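Local coordinates for protein uracil-DNA glycosylase (Epstein-Barr virus, PDB 6LYJ) that belongs to the uracil-DNA glycosylase superfamily and folds as an alpha/beta domain around a central four-stranded parallel sheet, at residues A[177-182]-A[204-209]. Numbering follows the deposited sequence.
Sequences LLSERL and KKHLVL
H206 carries CG beside its own backbone N (chi1 -54°), and from there the imidazole edge faces S179 O, while the K205 chain is bent at chi3 (66°), which turns CE toward the carbonyls of S179 and L182, and NZ extends from there. The two side chains donate to backbone carbonyls at the C-terminal end of helix 167-181. The site lies at one end of the parallel sheet of the alpha/beta uracil-DNA glycosylase fold, where the loop ahead of edge strand 207-211 passes the end of that helix. H206 NE2 donates to S179 O at 2.6 Å, almost straight (171° at the hydrogen); the carbonyl oxygen lies in the ring plane and is approached on a lone pair. K205 NZ comes to the same oxygen at 3.1 Å, also within the carbonyl plane, so two donors grip S179 O. K205 NZ reaches L182 O as well, at 2.9 Å, this time from above the carbonyl plane. E180 O is equally near NZ but poorly angled for a bond. A positive ammonium among these oxygens would be expected to offset the negative end of the helix dipole. Beside the polar grip, S179 OG lies near the imidazole CD2; its hydrogen-bond partner is N202 N, which ties the helix to the chain leading into the strand. The ring of H206 also meets that of F187 on neighbouring strand 186-190, their planes steeply inclined. K205 CB lies over the centre of one face of the H206 ring, 3.7 Å above its plane, and at the ring edge the carbonyl O of L182, the first residue to leave helical backbone angles, approaches H206 CE1 to 3.1 Å.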
loop_
_atom_site.group_PDB
_atom_site.type_symbol
_atom_site.label_atom_id
_atom_site.label_comp_id
_atom_site.label_asym_id
_atom_site.label_seq_id
_atom_site.Cartn_x
_atom_site.Cartn_y
_atom_site.Cartn_z
ATOM N N LEU A 177 -10.001 -0.152 -18.576
ATOM C CA LEU A 177 -9.687 0.540 -19.818
ATOM C C LEU A 177 -8.213 0.402 -20.169
ATOM O O LEU A 177 -7.864 0.319 -21.346
ATOM C CB LEU A 177 -10.103 2.008 -19.725
ATOM C CG LEU A 177 -11.437 2.289 -20.423
ATOM C CD1 LEU A 177 -12.517 1.325 -19.949
ATOM C CD2 LEU A 177 -11.871 3.716 -20.193
ATOM N N LEU A 178 -7.331 0.386 -19.171
ATOM C CA LEU A 178 -5.921 0.127 -19.456
ATOM C C LEU A 178 -5.752 -1.248 -20.087
ATOM O O LEU A 178 -5.035 -1.405 -21.082
ATOM C CB LEU A 178 -5.091 0.240 -18.176
ATOM C CG LEU A 178 -4.897 1.639 -17.586
ATOM C CD1 LEU A 178 -4.413 1.530 -16.158
ATOM C CD2 LEU A 178 -3.911 2.447 -18.427
ATOM N N SER A 179 -6.423 -2.256 -19.524
ATOM C CA SER A 179 -6.361 -3.599 -20.093
ATOM C C SER A 179 -6.898 -3.626 -21.522
ATOM O O SER A 179 -6.304 -4.251 -22.410
ATOM C CB SER A 179 -7.146 -4.571 -19.212
ATOM O OG SER A 179 -7.152 -5.877 -19.756
ATOM N N GLU A 180 -8.013 -2.935 -21.761
ATOM C CA GLU A 180 -8.663 -2.973 -23.067
ATOM C C GLU A 180 -7.869 -2.214 -24.128
ATOM O O GLU A 180 -7.712 -2.694 -25.258
ATOM C CB GLU A 180 -10.077 -2.406 -22.943
ATOM C CG GLU A 180 -10.790 -2.163 -24.256
ATOM C CD GLU A 180 -12.067 -1.362 -24.076
ATOM O OE1 GLU A 180 -12.708 -1.498 -23.011
ATOM O OE2 GLU A 180 -12.433 -0.601 -24.996
ATOM N N ARG A 181 -7.364 -1.029 -23.786
ATOM C CA ARG A 181 -6.809 -0.095 -24.759
ATOM C C ARG A 181 -5.320 -0.290 -25.006
ATOM O O ARG A 181 -4.838 0.038 -26.097
ATOM C CB ARG A 181 -7.045 1.346 -24.295
ATOM C CG ARG A 181 -8.506 1.708 -24.073
ATOM C CD ARG A 181 -9.142 2.368 -25.277
ATOM N NE ARG A 181 -10.590 2.478 -25.106
ATOM C CZ ARG A 181 -11.222 3.602 -24.785
ATOM N NH1 ARG A 181 -10.536 4.722 -24.611
ATOM N NH2 ARG A 181 -12.542 3.610 -24.645
ATOM N N LEU A 182 -4.575 -0.795 -24.025
ATOM C CA LEU A 182 -3.150 -1.027 -24.217
ATOM C C LEU A 182 -2.918 -2.366 -24.903
ATOM O O LEU A 182 -3.581 -3.361 -24.599
ATOM C CB LEU A 182 -2.415 -0.987 -22.876
ATOM C CG LEU A 182 -2.448 0.353 -22.134
ATOM C CD1 LEU A 182 -1.737 0.239 -20.792
ATOM C CD2 LEU A 182 -1.835 1.463 -22.983
ATOM N N LYS A 204 -4.598 -12.731 -21.211
ATOM C CA LYS A 204 -4.000 -13.189 -22.457
ATOM C C LYS A 204 -3.229 -12.085 -23.169
ATOM O O LYS A 204 -2.171 -12.350 -23.751
ATOM C CB LYS A 204 -5.071 -13.766 -23.388
ATOM C CG LYS A 204 -5.647 -15.102 -22.928
ATOM C CD LYS A 204 -4.560 -16.153 -22.695
ATOM C CE LYS A 204 -3.648 -16.337 -23.912
ATOM N NZ LYS A 204 -4.310 -17.076 -25.021
ATOM N N LYS A 205 -3.741 -10.850 -23.147
ATOM C CA LYS A 205 -2.967 -9.730 -23.670
ATOM C C LYS A 205 -1.810 -9.382 -22.745
ATOM O O LYS A 205 -0.696 -9.114 -23.207
ATOM C CB LYS A 205 -3.855 -8.499 -23.854
ATOM C CG LYS A 205 -4.965 -8.626 -24.869
ATOM C CD LYS A 205 -5.825 -7.369 -24.840
ATOM C CE LYS A 205 -5.038 -6.157 -25.318
ATOM N NZ LYS A 205 -5.872 -4.925 -25.404
ATOM N N HIS A 206 -2.063 -9.363 -21.441
ATOM C CA HIS A 206 -1.187 -8.707 -20.488
ATOM C C HIS A 206 -0.593 -9.711 -19.511
ATOM O O HIS A 206 -1.167 -10.775 -19.251
ATOM C CB HIS A 206 -1.945 -7.610 -19.734
ATOM C CG HIS A 206 -2.614 -6.622 -20.637
ATOM N ND1 HIS A 206 -1.923 -5.892 -21.581
ATOM C CD2 HIS A 206 -3.912 -6.256 -20.754
ATOM C CE1 HIS A 206 -2.765 -5.111 -22.233
ATOM N NE2 HIS A 206 -3.979 -5.313 -21.752
ATOM N N LEU A 207 0.567 -9.355 -18.972
ATOM C CA LEU A 207 1.225 -10.147 -17.945
ATOM C C LEU A 207 0.702 -9.696 -16.588
ATOM O O LEU A 207 0.883 -8.536 -16.201
ATOM C CB LEU A 207 2.740 -9.986 -18.021
ATOM C CG LEU A 207 3.544 -10.723 -16.953
ATOM C CD1 LEU A 207 3.245 -12.213 -17.019
ATOM C CD2 LEU A 207 5.035 -10.459 -17.117
ATOM N N VAL A 208 0.053 -10.602 -15.870
ATOM C CA VAL A 208 -0.478 -10.302 -14.547
ATOM C C VAL A 208 0.403 -11.012 -13.529
ATOM O O VAL A 208 0.415 -12.246 -13.453
ATOM C CB VAL A 208 -1.946 -10.723 -14.418
ATOM C CG1 VAL A 208 -2.472 -10.406 -13.023
ATOM C CG2 VAL A 208 -2.779 -10.029 -15.490
ATOM N N LEU A 209 1.158 -10.231 -12.763
ATOM C CA LEU A 209 2.063 -10.747 -11.747
ATOM C C LEU A 209 1.429 -10.569 -10.374
ATOM O O LEU A 209 0.999 -9.465 -10.022
ATOM C CB LEU A 209 3.414 -10.030 -11.806
ATOM C CG LEU A 209 4.149 -10.079 -13.149
ATOM C CD1 LEU A 209 5.345 -9.140 -13.150
ATOM C CD2 LEU A 209 4.593 -11.505 -13.447
#